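Local coordinates for protein YciF (Escherichia coli, PDB 2GS4) that is a homodimeric stress protein of the ferritin-like superfamily, related to rubrerythrin and probably metal-binding, at residues Asp16-Glu21 with Arg57-Val62; Val76-Leu81 with His111-Ser116. All coordinates share one frame; numbering follows the deposited sequence.

Contact 1: Asp16-Glu21 with Arg57-Val62; sequences DTYSAE and RIDQVV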
loop_
_atom_site.group_PDB
_atom_site.type_symbol
_atom_site.label_atom_id
_atom_site.label_comp_id
_atom_site.label_asym_id
_atom_site.label_seq_id
_atom_site.Cartn_x
_atom_site.Cartn_y
_atom_site.Cartn_z
ATOM N N ASP A 16 -1.584 -8.282 7.765
ATOM C CA ASP A 16 -0.952 -7.063 7.276
ATOM C C ASP A 16 -1.764 -5.894 7.827
ATOM O O ASP A 16 -1.210 -4.918 8.338
ATOM C CB ASP A 16 -0.972 -7.038 5.745
ATOM C CG ASP A 16 0.336 -6.547 5.146
ATOM O OD1 ASP A 16 0.373 -6.292 3.921
ATOM O OD2 ASP A 16 1.325 -6.421 5.892
ATOM N N THR A 17 -3.085 -6.008 7.750
ATOM C CA THR A 17 -3.944 -4.945 8.251
ATOM C C THR A 17 -3.761 -4.769 9.767
ATOM O O THR A 17 -3.775 -3.640 10.267
ATOM C CB THR A 17 -5.422 -5.215 7.880
ATOM O OG1 THR A 17 -5.609 -4.956 6.482
ATOM C CG2 THR A 17 -6.364 -4.337 8.681
ATOM N N TYR A 18 -3.561 -5.871 10.491
ATOM C CA TYR A 18 -3.343 -5.799 11.938
ATOM C C TYR A 18 -2.112 -4.917 12.147
ATOM O O TYR A 18 -2.118 -4.002 12.965
ATOM C CB TYR A 18 -3.072 -7.190 12.518
ATOM C CG TYR A 18 -3.050 -7.260 14.036
ATOM C CD1 TYR A 18 -4.236 -7.348 14.766
ATOM C CD2 TYR A 18 -1.845 -7.244 14.740
ATOM C CE1 TYR A 18 -4.225 -7.422 16.157
ATOM C CE2 TYR A 18 -1.824 -7.317 16.143
ATOM C CZ TYR A 18 -3.020 -7.405 16.839
ATOM O OH TYR A 18 -3.018 -7.485 18.212
ATOM N N SER A 19 -1.059 -5.192 11.386
ATOM C CA SER A 19 0.167 -4.409 11.482
ATOM C C SER A 19 -0.100 -2.942 11.145
ATOM O O SER A 19 0.375 -2.053 11.840
ATOM C CB SER A 19 1.243 -4.989 10.552
ATOM O OG SER A 19 2.308 -4.073 10.349
ATOM N N ALA A 20 -0.872 -2.693 10.090
ATOM C CA ALA A 20 -1.187 -1.331 9.672
ATOM C C ALA A 20 -1.882 -0.527 10.769
ATOM O O ALA A 20 -1.555 0.630 10.996
ATOM C CB ALA A 20 -2.062 -1.366 8.414
ATOM N N GLU A 21 -2.858 -1.144 11.429
ATOM C CA GLU A 21 -3.602 -0.482 12.498
ATOM C C GLU A 21 -2.670 -0.182 13.670
ATOM O O GLU A 21 -2.751 0.883 14.288
ATOM C CB GLU A 21 -4.769 -1.379 12.953
ATOM C CG GLU A 21 -5.788 -1.672 11.848
ATOM C CD GLU A 21 -6.647 -0.461 11.495
ATOM O OE1 GLU A 21 -6.187 0.686 11.695
ATOM O OE2 GLU A 21 -7.782 -0.656 11.005
ATOM N N ARG A 57 -11.576 -5.359 17.240
ATOM C CA ARG A 57 -12.482 -6.050 16.336
ATOM C C ARG A 57 -11.729 -7.123 15.541
ATOM O O ARG A 57 -12.299 -8.168 15.219
ATOM C CB ARG A 57 -13.169 -5.047 15.403
ATOM C CG ARG A 57 -14.412 -5.595 14.720
ATOM C CD ARG A 57 -15.204 -4.480 14.055
ATOM N NE ARG A 57 -15.798 -3.579 15.039
ATOM C CZ ARG A 57 -15.851 -2.259 14.901
ATOM N NH1 ARG A 57 -16.416 -1.509 15.839
ATOM N NH2 ARG A 57 -15.313 -1.682 13.832
ATOM N N ILE A 58 -10.458 -6.873 15.224
ATOM C CA ILE A 58 -9.662 -7.860 14.501
ATOM C C ILE A 58 -9.447 -9.091 15.392
ATOM O O ILE A 58 -9.413 -10.214 14.897
ATOM C CB ILE A 58 -8.276 -7.289 14.047
ATOM C CG1 ILE A 58 -8.457 -6.290 12.895
ATOM C CG2 ILE A 58 -7.368 -8.428 13.590
ATOM C CD1 ILE A 58 -7.172 -5.556 12.510
ATOM N N ASP A 59 -9.285 -8.888 16.697
ATOM C CA ASP A 59 -9.101 -10.026 17.601
ATOM C C ASP A 59 -10.369 -10.871 17.547
ATOM O O ASP A 59 -10.313 -12.104 17.578
ATOM C CB ASP A 59 -8.871 -9.575 19.047
ATOM C CG ASP A 59 -7.620 -8.741 19.212
ATOM O OD1 ASP A 59 -6.630 -8.997 18.500
ATOM O OD2 ASP A 59 -7.622 -7.840 20.076
ATOM N N GLN A 60 -11.506 -10.186 17.450
ATOM C CA GLN A 60 -12.808 -10.836 17.362
ATOM C C GLN A 60 -12.918 -11.650 16.075
ATOM O O GLN A 60 -13.453 -12.758 16.081
ATOM C CB GLN A 60 -13.943 -9.801 17.388
ATOM C CG GLN A 60 -14.269 -9.190 18.754
ATOM C CD GLN A 60 -15.490 -8.279 18.698
ATOM O OE1 GLN A 60 -16.588 -8.658 19.111
ATOM N NE2 GLN A 60 -15.305 -7.080 18.165
ATOM N N VAL A 61 -12.426 -11.088 14.969
ATOM C CA VAL A 61 -12.469 -11.773 13.677
ATOM C C VAL A 61 -11.671 -13.057 13.754
ATOM O O VAL A 61 -12.103 -14.115 13.283
ATOM C CB VAL A 61 -11.854 -10.917 12.539
ATOM C CG1 VAL A 61 -11.537 -11.806 11.334
ATOM C CG2 VAL A 61 -12.812 -9.821 12.124
ATOM N N VAL A 62 -10.488 -12.953 14.344
ATOM C CA VAL A 62 -9.600 -14.088 14.482
ATOM C C VAL A 62 -10.241 -15.190 15.331
ATOM O O VAL A 62 -10.188 -16.367 14.972
ATOM C CB VAL A 62 -8.264 -13.621 15.081
ATOM C CG1 VAL A 62 -7.418 -14.800 15.508
ATOM C CG2 VAL A 62 -7.514 -12.796 14.033
#
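Ile58 of Arg57-Val62 points at the helix of Asp16-Glu21 and meets Thr17, Tyr18 and Glu21 there. CB already lies 4.1 Å from CD1 of Tyr18. From there the two branches part. CG2 comes to the edge of the Tyr18 ring, near its plane, at 3.5 Å from Tyr18 CD1. The other branch, with CG1 anti to the carbonyl carbon and CD1 anti to CA (chi2 173°), carries CD1 to the neighbouring backbone, 3.9 Å from CA of Tyr18. This methyl also lies 4.1 Å from Thr17 CG2, and Glu21 CG touches it too. Helices 6-33 and 38-63 form an antiparallel hairpin in the four-helix bundle of the ferritin-like fold: the segment axes approach to 11.2 Å, with N-to-C directions 163° apart. On the more exposed flank, Asp59 OD1 also lies at the Tyr18 edge, 3.7 Å from CE1, with the carboxylate plane turned 51° from the ring. The phenol OH makes a weak hydrogen bond to Lys22. Tyr117 of helix 95-126 touches Ile58 and is hydrogen-bonded to the Glu21 carboxylate.

Contact 2: Val76-Leu81 with His111-Ser116; sequences VAMEGL and HYEIAS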
loop_
_atom_site.group_PDB
_atom_site.type_symbol
_atom_site.label_atom_id
_atom_site.label_comp_id
_atom_site.label_asym_id
_atom_site.label_seq_id
_atom_site.Cartn_x
_atom_site.Cartn_y
_atom_site.Cartn_z
ATOM N N VAL A 76 4.530 -2.811 5.009
ATOM C CA VAL A 76 5.360 -1.813 4.348
ATOM C C VAL A 76 4.541 -0.686 3.717
ATOM O O VAL A 76 4.985 0.462 3.676
ATOM C CB VAL A 76 6.258 -2.512 3.298
ATOM C CG1 VAL A 76 6.958 -1.503 2.417
ATOM C CG2 VAL A 76 7.292 -3.368 4.034
ATOM N N ALA A 77 3.350 -1.012 3.229
ATOM C CA ALA A 77 2.486 -0.010 2.622
ATOM C C ALA A 77 2.116 1.055 3.661
ATOM O O ALA A 77 2.284 2.242 3.415
ATOM C CB ALA A 77 1.230 -0.667 2.066
HETATM N N MSE A 78 1.614 0.638 4.821
HETATM C CA MSE A 78 1.244 1.623 5.837
HETATM C C MSE A 78 2.440 2.430 6.312
HETATM O O MSE A 78 2.324 3.624 6.581
HETATM C CB MSE A 78 0.589 0.960 7.051
HETATM C CG MSE A 78 0.192 1.983 8.115
HETATM SE SE MSE A 78 -1.049 3.306 7.447
HETATM C CE MSE A 78 -2.654 2.229 7.539
ATOM N N GLU A 79 3.586 1.766 6.427
ATOM C CA GLU A 79 4.821 2.403 6.866
ATOM C C GLU A 79 5.123 3.581 5.929
ATOM O O GLU A 79 5.460 4.678 6.384
ATOM C CB GLU A 79 5.951 1.360 6.847
ATOM C CG GLU A 79 7.327 1.806 7.283
ATOM C CD GLU A 79 8.340 0.668 7.169
ATOM O OE1 GLU A 79 8.784 0.144 8.213
ATOM O OE2 GLU A 79 8.681 0.287 6.027
ATOM N N GLY A 80 4.977 3.357 4.626
ATOM C CA GLY A 80 5.231 4.420 3.670
ATOM C C GLY A 80 4.223 5.554 3.791
ATOM O O GLY A 80 4.591 6.727 3.717
ATOM N N LEU A 81 2.951 5.211 3.987
ATOM C CA LEU A 81 1.900 6.218 4.107
ATOM C C LEU A 81 2.100 7.066 5.362
ATOM O O LEU A 81 1.782 8.262 5.380
ATOM C CB LEU A 81 0.524 5.535 4.124
ATOM C CG LEU A 81 0.171 4.834 2.805
ATOM C CD1 LEU A 81 -1.145 4.063 2.922
ATOM C CD2 LEU A 81 0.080 5.875 1.707
ATOM N N HIS A 111 -7.741 6.042 2.058
ATOM C CA HIS A 111 -7.963 5.380 0.775
ATOM C C HIS A 111 -7.459 3.945 0.929
ATOM O O HIS A 111 -8.134 2.986 0.541
ATOM C CB HIS A 111 -7.199 6.104 -0.342
ATOM C CG HIS A 111 -7.299 5.438 -1.682
ATOM N ND1 HIS A 111 -7.902 6.034 -2.769
ATOM C CD2 HIS A 111 -6.849 4.236 -2.116
ATOM C CE1 HIS A 111 -7.819 5.230 -3.814
ATOM N NE2 HIS A 111 -7.185 4.133 -3.445
ATOM N N TYR A 112 -6.279 3.804 1.523
ATOM C CA TYR A 112 -5.679 2.496 1.740
ATOM C C TYR A 112 -6.509 1.620 2.683
ATOM O O TYR A 112 -6.777 0.464 2.387
ATOM C CB TYR A 112 -4.273 2.656 2.319
ATOM C CG TYR A 112 -3.548 1.352 2.584
ATOM C CD1 TYR A 112 -2.899 0.669 1.558
ATOM C CD2 TYR A 112 -3.493 0.815 3.870
ATOM C CE1 TYR A 112 -2.207 -0.515 1.807
ATOM C CE2 TYR A 112 -2.807 -0.366 4.130
ATOM C CZ TYR A 112 -2.163 -1.023 3.094
ATOM O OH TYR A 112 -1.456 -2.176 3.349
ATOM N N GLU A 113 -6.918 2.171 3.817
ATOM C CA GLU A 113 -7.688 1.381 4.774
ATOM C C GLU A 113 -9.021 0.896 4.229
ATOM O O GLU A 113 -9.369 -0.277 4.376
ATOM C CB GLU A 113 -7.878 2.177 6.060
ATOM C CG GLU A 113 -6.567 2.383 6.805
ATOM C CD GLU A 113 -6.150 1.157 7.598
ATOM O OE1 GLU A 113 -6.673 0.977 8.716
ATOM O OE2 GLU A 113 -5.316 0.370 7.102
ATOM N N ILE A 114 -9.758 1.793 3.584
ATOM C CA ILE A 114 -11.043 1.446 2.998
ATOM C C ILE A 114 -10.894 0.302 1.987
ATOM O O ILE A 114 -11.612 -0.695 2.055
ATOM C CB ILE A 114 -11.673 2.698 2.347
ATOM C CG1 ILE A 114 -12.151 3.638 3.461
ATOM C CG2 ILE A 114 -12.791 2.307 1.394
ATOM C CD1 ILE A 114 -12.554 5.025 2.999
ATOM N N ALA A 115 -9.947 0.437 1.065
ATOM C CA ALA A 115 -9.716 -0.603 0.075
ATOM C C ALA A 115 -9.321 -1.914 0.761
ATOM O O ALA A 115 -9.726 -2.992 0.316
ATOM C CB ALA A 115 -8.628 -0.159 -0.913
ATOM N N SER A 116 -8.532 -1.821 1.838
ATOM C CA SER A 116 -8.090 -3.004 2.584
ATOM C C SER A 116 -9.261 -3.763 3.217
ATOM O O SER A 116 -9.375 -4.978 3.091
ATOM C CB SER A 116 -7.113 -2.614 3.702
ATOM O OG SER A 116 -5.779 -2.522 3.236
#
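Apolar packing of Ala77, Met78 and Leu81 against Tyr112 joins the short helix 76-89 to bundle helix 95-126, at a buried place near the centre of the chain. The segments run nearly antiparallel, at 158°, with axes 11.5 Å apart, and Tyr112 is the side chain that all three partners touch. Its CG is anti to the backbone N (chi1 -180°), and the three partners are met at successive levels from CB to OH. At the phenol end, Ala77 CB is 3.3 Å from Tyr112 OH and 3.5 Å from Tyr112 CE1. At the root of the side chain, Leu81 CD1 sits 3.5 Å from Tyr112 CB and nearly as close to CG, the two side chains crossing obliquely. Between these levels comes Met78, present as selenomethionine, whose chain is bent at chi2 and chi3. Its CE reaches Tyr112 CD2 at 4.0 Å and lies closer to the carboxylate of Glu113, 3.3 Å from OE2, where the two side chains cross at about a right angle. One face of the Tyr112 ring has Ser116 OG 3.8 Å above it, offset toward the rim. Ala77 and Leu81 also pack on Ala77 and Val76 of the second subunit, which places the short helix at the dimer interface. Helix 76-89 thus lies in the long crossover between the second and third helices of the bundle, the connection characteristic of ferritin-like four-helix bundles.

How the contacts relate
From the N terminus, helix 6-33 turns back into helix 38-63, and contact 1 closes this hairpin across 35 intervening residues. The chain then passes through a loop into helix 76-89 and on to helix 95-126, where contact 2 closes the second excursion across 29 residues. The contacts follow in series, neither nested nor crossed, but meet in space with centres about 14 Å apart. Ala20 O lies 3.6 Å from Met78 CG, and Glu21 OE2 is 3.0 Å from Glu113 OE1. Such a close carboxylate pair inside the bundle recalls the carboxylate-rich metal site of rubrerythrin-like proteins, although a metal role here is only an inference. Helix 130-159 completes the four-helix bundle, touching residues of Arg57-Val62 and His111-Ser116.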